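Bm4233, isoform b (Brugia malayi, PDB 6ANY) probably binds and carries sterols or related lipids as a secreted venom allergen-like protein of the CAP superfamily. Local coordinates at residues Cys66-Ser71 and Glu81-Tyr86; Ile146-Ala151 and Ala162-Ser167. All blocks are in the same frame, centred on the assembly; numbering follows the deposited sequence.

Contact 1. Residues Cys66-Ser71 and Glu81-Tyr86; sequences CVFGHS and ENVYAY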
ATOM      1  N   CYS A  66      14.288   3.947  13.574  1.00 16.54           N
ATOM      2  CA  CYS A  66      13.392   3.582  14.651  1.00 16.13           C
ATOM      3  C   CYS A  66      12.558   4.790  15.127  1.00 16.69           C
ATOM      4  O   CYS A  66      12.382   5.046  16.318  1.00 15.38           O
ATOM      5  CB  CYS A  66      14.154   2.947  15.793  1.00 17.70           C
ATOM      6  SG  CYS A  66      14.800   1.326  15.380  1.00 20.67           S
ATOM      7  N   VAL A  67      12.038   5.548  14.170  1.00 14.54           N
ATOM      8  CA  VAL A  67      11.211   6.674  14.489  1.00 12.76           C
ATOM      9  C   VAL A  67       9.862   6.452  13.918  1.00 13.03           C
ATOM     10  O   VAL A  67       9.711   6.284  12.672  1.00 12.39           O
ATOM     11  CB  VAL A  67      11.792   7.962  13.862  1.00 12.87           C
ATOM     12  CG1 VAL A  67      10.864   9.129  14.071  1.00 12.58           C
ATOM     13  CG2 VAL A  67      13.160   8.339  14.505  1.00 13.31           C
ATOM     14  N   PHE A  68       8.835   6.525  14.776  1.00 13.37           N
ATOM     15  CA  PHE A  68       7.458   6.423  14.320  1.00 13.25           C
ATOM     16  C   PHE A  68       7.028   7.753  13.781  1.00 13.47           C
ATOM     17  O   PHE A  68       6.450   8.596  14.520  1.00 14.59           O
ATOM     18  CB  PHE A  68       6.540   6.008  15.480  1.00 13.55           C
ATOM     19  CG  PHE A  68       5.123   5.831  15.074  1.00 14.56           C
ATOM     20  CD1 PHE A  68       4.755   4.864  14.094  1.00 15.41           C
ATOM     21  CD2 PHE A  68       4.126   6.635  15.597  1.00 16.36           C
ATOM     22  CE1 PHE A  68       3.431   4.722  13.705  1.00 15.67           C
ATOM     23  CE2 PHE A  68       2.758   6.464  15.213  1.00 15.38           C
ATOM     24  CZ  PHE A  68       2.413   5.499  14.288  1.00 15.10           C
ATOM     25  N   GLY A  69       7.304   7.969  12.505  1.00 13.48           N
ATOM     26  CA  GLY A  69       6.925   9.215  11.829  1.00 12.76           C
ATOM     27  C   GLY A  69       7.365   9.184  10.387  1.00 14.40           C
ATOM     28  O   GLY A  69       8.056   8.270   9.931  1.00 13.32           O
ATOM     29  N   HIS A  70       7.011  10.227   9.668  1.00 15.57           N
ATOM     30  CA  HIS A  70       7.430  10.336   8.292  1.00 17.61           C
ATOM     31  C   HIS A  70       8.904  10.737   8.131  1.00 17.37           C
ATOM     32  O   HIS A  70       9.442  11.583   8.869  1.00 17.89           O
ATOM     33  CB  HIS A  70       6.537  11.350   7.523  1.00 18.20           C
ATOM     34  CG  HIS A  70       5.228  10.765   7.063  1.00 22.05           C
ATOM     35  ND1 HIS A  70       5.167   9.689   6.191  1.00 20.52           N
ATOM     36  CD2 HIS A  70       3.938  11.085   7.368  1.00 21.91           C
ATOM     37  CE1 HIS A  70       3.897   9.399   5.954  1.00 22.33           C
ATOM     38  NE2 HIS A  70       3.133  10.215   6.669  1.00 22.40           N
ATOM     39  N   SER A  71       9.516  10.255   7.056  1.00 17.92           N
ATOM     40  CA  SER A  71      10.815  10.725   6.680  1.00 17.71           C
ATOM     41  C   SER A  71      10.660  12.126   6.163  1.00 17.88           C
ATOM     42  O   SER A  71       9.567  12.533   5.878  1.00 19.98           O
ATOM     43  CB  SER A  71      11.522   9.816   5.693  1.00 15.64           C
ATOM     44  OG  SER A  71      10.847   9.670   4.487  1.00 17.51           O
ATOM     45  N   GLU A  81       4.485   7.477   1.191  1.00 14.11           N
ATOM     46  CA  GLU A  81       5.037   6.776   2.366  1.00 13.84           C
ATOM     47  C   GLU A  81       3.999   6.420   3.386  1.00 13.33           C
ATOM     48  O   GLU A  81       3.225   7.242   3.736  1.00 15.19           O
ATOM     49  CB  GLU A  81       6.161   7.608   3.015  1.00 14.33           C
ATOM     50  CG  GLU A  81       6.794   6.971   4.269  1.00 13.53           C
ATOM     51  CD  GLU A  81       7.878   7.845   4.826  1.00 13.34           C
ATOM     52  OE1 GLU A  81       7.535   8.812   5.559  1.00 12.98           O
ATOM     53  OE2 GLU A  81       9.065   7.632   4.493  1.00 13.26           O
ATOM     54  N   ASN A  82       3.981   5.162   3.859  1.00 12.63           N
ATOM     55  CA  ASN A  82       3.097   4.680   4.904  1.00 11.87           C
ATOM     56  C   ASN A  82       4.010   4.143   6.030  1.00 12.65           C
ATOM     57  O   ASN A  82       5.029   3.515   5.762  1.00 12.97           O
ATOM     58  CB  ASN A  82       2.195   3.578   4.387  1.00 13.12           C
ATOM     59  CG  ASN A  82       0.912   4.087   3.665  1.00 14.10           C
ATOM     60  OD1 ASN A  82       0.520   5.244   3.835  1.00 14.74           O
ATOM     61  ND2 ASN A  82       0.170   3.154   3.016  1.00 12.94           N
ATOM     62  N   VAL A  83       3.628   4.403   7.283  1.00 12.32           N
ATOM     63  CA  VAL A  83       4.397   4.102   8.485  1.00 11.87           C
ATOM     64  C   VAL A  83       3.547   3.306   9.441  1.00 12.03           C
ATOM     65  O   VAL A  83       2.419   3.635   9.685  1.00 11.76           O
ATOM     66  CB  VAL A  83       4.813   5.403   9.216  1.00 12.00           C
ATOM     67  CG1 VAL A  83       5.587   5.055  10.434  1.00 11.89           C
ATOM     68  CG2 VAL A  83       5.618   6.356   8.274  1.00 11.74           C
ATOM     69  N   TYR A  84       4.096   2.199   9.939  1.00 12.94           N
ATOM     70  CA  TYR A  84       3.404   1.331  10.895  1.00 13.13           C
ATOM     71  C   TYR A  84       4.357   0.950  12.024  1.00 12.94           C
ATOM     72  O   TYR A  84       5.518   0.734  11.795  1.00 13.49           O
ATOM     73  CB  TYR A  84       2.873   0.071  10.199  1.00 14.40           C
ATOM     74  CG  TYR A  84       2.496  -1.094  11.116  1.00 14.98           C
ATOM     75  CD1 TYR A  84       1.239  -1.220  11.615  1.00 15.23           C
ATOM     76  CD2 TYR A  84       3.431  -2.071  11.463  1.00 16.58           C
ATOM     77  CE1 TYR A  84       0.878  -2.278  12.468  1.00 15.94           C
ATOM     78  CE2 TYR A  84       3.108  -3.126  12.314  1.00 15.48           C
ATOM     79  CZ  TYR A  84       1.842  -3.262  12.775  1.00 16.74           C
ATOM     80  OH  TYR A  84       1.536  -4.310  13.635  1.00 19.08           O
ATOM     81  N   ALA A  85       3.847   0.882  13.248  1.00 13.37           N
ATOM     82  CA  ALA A  85       4.607   0.389  14.403  1.00 14.17           C
ATOM     83  C   ALA A  85       3.784  -0.526  15.314  1.00 14.88           C
ATOM     84  O   ALA A  85       2.557  -0.460  15.374  1.00 15.66           O
ATOM     85  CB  ALA A  85       5.178   1.506  15.227  1.00 13.57           C
ATOM     86  N   TYR A  86       4.491  -1.412  15.966  1.00 14.21           N
ATOM     87  CA  TYR A  86       3.927  -2.219  16.983  1.00 15.35           C
ATOM     88  C   TYR A  86       4.825  -2.147  18.160  1.00 15.06           C
ATOM     89  O   TYR A  86       6.024  -2.428  18.031  1.00 14.36           O
ATOM     90  CB  TYR A  86       3.861  -3.695  16.559  1.00 15.99           C
ATOM     91  CG  TYR A  86       3.030  -4.513  17.471  1.00 16.00           C
ATOM     92  CD1 TYR A  86       1.632  -4.575  17.317  1.00 18.01           C
ATOM     93  CD2 TYR A  86       3.604  -5.210  18.504  1.00 17.36           C
ATOM     94  CE1 TYR A  86       0.849  -5.357  18.154  1.00 18.84           C
ATOM     95  CE2 TYR A  86       2.823  -5.999  19.379  1.00 18.60           C
ATOM     96  CZ  TYR A  86       1.448  -6.056  19.200  1.00 18.89           C
ATOM     97  OH  TYR A  86       0.670  -6.845  20.027  1.00 21.00           O
TER

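Contact 2. Residues Ile146-Ala151 and Ala162-Ser167; sequences IGCGIA and AICHYS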
ATOM      1  N   ILE A 146       6.148  -0.662  -5.168  1.00 14.91           N
ATOM      2  CA  ILE A 146       6.110  -0.680  -3.695  1.00 14.44           C
ATOM      3  C   ILE A 146       7.425  -1.244  -3.201  1.00 14.75           C
ATOM      4  O   ILE A 146       7.952  -2.147  -3.792  1.00 15.48           O
ATOM      5  CB  ILE A 146       4.916  -1.464  -3.146  1.00 13.07           C
ATOM      6  CG1 ILE A 146       4.884  -1.319  -1.621  1.00 14.97           C
ATOM      7  CG2 ILE A 146       4.956  -2.943  -3.563  1.00 13.51           C
ATOM      8  CD1 ILE A 146       3.631  -1.889  -0.987  1.00 14.37           C
ATOM      9  N   GLY A 147       7.921  -0.693  -2.113  1.00 15.64           N
ATOM     10  CA  GLY A 147       9.076  -1.227  -1.461  1.00 16.45           C
ATOM     11  C   GLY A 147       9.004  -0.848  -0.000  1.00 16.23           C
ATOM     12  O   GLY A 147       8.560   0.260   0.355  1.00 15.66           O
ATOM     13  N   CYS A 148       9.446  -1.775   0.837  1.00 14.84           N
ATOM     14  CA  CYS A 148       9.242  -1.648   2.279  1.00 15.97           C
ATOM     15  C   CYS A 148      10.461  -2.044   3.063  1.00 15.05           C
ATOM     16  O   CYS A 148      11.305  -2.835   2.614  1.00 14.48           O
ATOM     17  CB  CYS A 148       8.077  -2.483   2.791  1.00 16.15           C
ATOM     18  SG  CYS A 148       6.496  -2.268   1.925  1.00 16.57           S
ATOM     19  N   GLY A 149      10.568  -1.439   4.231  1.00 14.01           N
ATOM     20  CA  GLY A 149      11.732  -1.650   5.103  1.00 14.29           C
ATOM     21  C   GLY A 149      11.240  -1.933   6.504  1.00 13.35           C
ATOM     22  O   GLY A 149      10.240  -1.382   6.919  1.00 13.68           O
ATOM     23  N   ILE A 150      11.957  -2.777   7.221  1.00 13.59           N
ATOM     24  CA  ILE A 150      11.531  -3.219   8.534  1.00 14.81           C
ATOM     25  C   ILE A 150      12.659  -3.159   9.550  1.00 14.02           C
ATOM     26  O   ILE A 150      13.832  -3.562   9.278  1.00 13.99           O
ATOM     27  CB  ILE A 150      11.018  -4.663   8.417  1.00 16.32           C
ATOM     28  CG1 ILE A 150       9.718  -4.683   7.605  1.00 17.92           C
ATOM     29  CG2 ILE A 150      10.744  -5.247   9.796  1.00 16.03           C
ATOM     30  CD1 ILE A 150       9.327  -6.092   7.114  1.00 18.43           C
ATOM     31  N   ALA A 151      12.303  -2.743  10.747  1.00 14.50           N
ATOM     32  CA  ALA A 151      13.259  -2.672  11.873  1.00 14.82           C
ATOM     33  C   ALA A 151      12.640  -3.333  13.065  1.00 15.96           C
ATOM     34  O   ALA A 151      11.568  -2.958  13.448  1.00 18.52           O
ATOM     35  CB  ALA A 151      13.600  -1.231  12.203  1.00 13.97           C
ATOM     36  N   ALA A 162       7.554  -0.728  10.530  1.00 12.76           N
ATOM     37  CA  ALA A 162       7.533  -1.071   9.129  1.00 12.89           C
ATOM     38  C   ALA A 162       7.262   0.192   8.290  1.00 13.28           C
ATOM     39  O   ALA A 162       6.350   0.935   8.571  1.00 13.91           O
ATOM     40  CB  ALA A 162       6.483  -2.113   8.874  1.00 13.25           C
ATOM     41  N   ILE A 163       8.055   0.399   7.260  1.00 12.69           N
ATOM     42  CA  ILE A 163       7.927   1.557   6.386  1.00 13.13           C
ATOM     43  C   ILE A 163       7.752   1.071   4.939  1.00 12.33           C
ATOM     44  O   ILE A 163       8.503   0.270   4.453  1.00 13.07           O
ATOM     45  CB  ILE A 163       9.185   2.463   6.435  1.00 12.15           C
ATOM     46  CG1 ILE A 163       9.609   2.785   7.896  1.00 12.13           C
ATOM     47  CG2 ILE A 163       8.967   3.697   5.588  1.00 12.77           C
ATOM     48  CD1 ILE A 163       8.675   3.605   8.699  1.00 12.32           C
ATOM     49  N   CYS A 164       6.728   1.561   4.271  1.00 12.97           N
ATOM     50  CA  CYS A 164       6.506   1.232   2.864  1.00 13.47           C
ATOM     51  C   CYS A 164       6.514   2.517   2.069  1.00 13.45           C
ATOM     52  O   CYS A 164       5.884   3.514   2.487  1.00 13.47           O
ATOM     53  CB  CYS A 164       5.230   0.429   2.666  1.00 14.02           C
ATOM     54  SG  CYS A 164       5.266  -1.304   3.130  1.00 16.24           S
ATOM     55  N   HIS A 165       7.233   2.476   0.952  1.00 13.69           N
ATOM     56  CA  HIS A 165       7.280   3.525  -0.081  1.00 14.04           C
ATOM     57  C   HIS A 165       6.598   3.119  -1.377  1.00 13.73           C
ATOM     58  O   HIS A 165       6.715   1.981  -1.836  1.00 12.45           O
ATOM     59  CB  HIS A 165       8.714   3.903  -0.380  1.00 13.95           C
ATOM     60  CG  HIS A 165       9.336   4.735   0.693  1.00 14.61           C
ATOM     61  ND1 HIS A 165      10.657   5.112   0.675  1.00 14.21           N
ATOM     62  CD2 HIS A 165       8.803   5.293   1.801  1.00 13.62           C
ATOM     63  CE1 HIS A 165      10.911   5.877   1.712  1.00 12.92           C
ATOM     64  NE2 HIS A 165       9.795   6.021   2.400  1.00 13.39           N
ATOM     65  N   TYR A 166       5.893   4.073  -1.974  1.00 14.55           N
ATOM     66  CA  TYR A 166       5.041   3.804  -3.150  1.00 14.32           C
ATOM     67  C   TYR A 166       5.356   4.767  -4.244  1.00 16.21           C
ATOM     68  O   TYR A 166       5.563   5.947  -3.981  1.00 17.77           O
ATOM     69  CB  TYR A 166       3.567   3.952  -2.799  1.00 14.69           C
ATOM     70  CG  TYR A 166       3.121   3.181  -1.548  1.00 14.78           C
ATOM     71  CD1 TYR A 166       3.457   3.614  -0.287  1.00 13.84           C
ATOM     72  CD2 TYR A 166       2.373   2.020  -1.659  1.00 14.20           C
ATOM     73  CE1 TYR A 166       3.054   2.910   0.841  1.00 13.31           C
ATOM     74  CE2 TYR A 166       1.997   1.316  -0.575  1.00 13.60           C
ATOM     75  CZ  TYR A 166       2.323   1.755   0.681  1.00 13.43           C
ATOM     76  OH  TYR A 166       1.854   0.977   1.713  1.00 11.41           O
ATOM     77  N   SER A 167       5.374   4.288  -5.483  1.00 17.68           N
ATOM     78  CA  SER A 167       5.634   5.153  -6.631  1.00 18.03           C
ATOM     79  C   SER A 167       4.851   4.698  -7.858  1.00 17.06           C
ATOM     80  O   SER A 167       4.817   3.509  -8.175  1.00 13.78           O
ATOM     81  CB  SER A 167       7.132   5.189  -6.946  1.00 20.27           C
ATOM     82  OG  SER A 167       7.390   5.957  -8.107  1.00 23.37           O
TER

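Contact 1. Residues Cys66-Ser71 and Glu81-Tyr86
The His70 imidazole meets the Glu81 carboxylate edge-on, the two planes only 5° apart. ND1 of His70 points in the ring plane at OE1 of Glu81, 2.6 Å away, and uses the anti lone pair of that oxygen. Farther along the same edge, His70 CE1 lies 3.2 Å from the backbone O of Glu81, while Val83 CG2 approaches the ring obliquely. The Phe68 ring has the carbonyl carbon of Tyr84 at its edge, 4.2 Å from CE1. Val83 CG1 and Ala85 CB come at it obliquely, both meeting Phe68 CD1, the latter at 3.6 Å; Trp87 adds an edge-to-face contact from outside the two segments. CG of Phe68 stands anti to the backbone N (chi1 -178°), beside the carbonyl carbon; the CD1-CE1 side of the ring meets the strand.

Glu81 reaches the loop as a fully extended chain as far as CD, and its carboxylate is gripped by three donors of the loop, while OE2 also takes His165 NE2 from outside the two segments. The backbone N of Ser71 gives OE1 a second bond of 2.9 Å through the syn lone pair; Ser71 OG binds OE2 at 2.7 Å, on the syn side and 20° out of the carboxylate plane. Together they fix the rotation of the carboxylate. Between the polar and aromatic ends, Val83 CG2 rests 3.5 Å from Gly69 O, itself hydrogen-bonded to Trp62 NE1. Gly-His-Ser and Glu-Asn recall sequence motifs of CAP proteins, and His70 and Glu81 probably correspond to one His-Glu pair of the family's central cavity.

Contact 2. Residues Ile146-Ala151 and Ala162-Ser167
Cys148 and Cys164 are joined by a disulfide, SG to SG 2.0 Å, across an antiparallel non-hydrogen-bonded pair whose CA atoms are 4.0 Å apart. The pairs on either side, Gly147-His165 and Gly149-Ile163, are hydrogen-bonded pairs, each with two bonds. Gly147 gives its N to His165 O (2.9 Å) and takes His165 N on its own O at 2.7 Å, nearly straight at 171°. Gly149 does the same with Ile163: Gly149 N to Ile163 O is 2.7 Å and Ile163 N to Gly149 O 2.8 Å. The backbone N and O of all four residues are thus satisfied within the pair of strands. Outward-facing backbone finds partners beyond it: Ala162 and Cys164 bond to Tyr84 and Asn82, Ile146 to Lys50 and Ser52, and Ile150 O takes Gln60 NE2.

Ile146 and Tyr166 lie side by side, pointing the same way, with Ile146 CD1 3.6 Å from Tyr166 CE2; the phenol OH is bonded to Asn82 ND2. His165 uses both ring nitrogens, ND1 with Ser58 OG and NE2 with Glu81. The strands form the middle of a mixed sheet: helices 10-28 and 99-108 pack on the face bearing Ile146, Ile150 and the disulfide, and helix 53-63 on the face of Ile163 and His165.

Contacts 1 and 2 have their centres about 10 Å apart and share one sheet, in which strand 80-87 of contact 1 is the neighbour of strand 159-167 of contact 2. Glu81 OE2 receives His165 NE2 at 2.7 Å; His165 thus holds one oxygen of the carboxylate whose other oxygen takes His70, consistent with its orienting that group. The strands are also zipped by backbone, Tyr84 O to Ala162 N at 2.8 Å, and by packing of Val83 CG1 on Ile163 CD1 at 3.8 Å. Contact 2 is the buried, disulfide-bridged middle of the sheet; contact 1 lies at its outermost strand, 80-87. Through His165, the presumed cavity pair is tied to that buried middle.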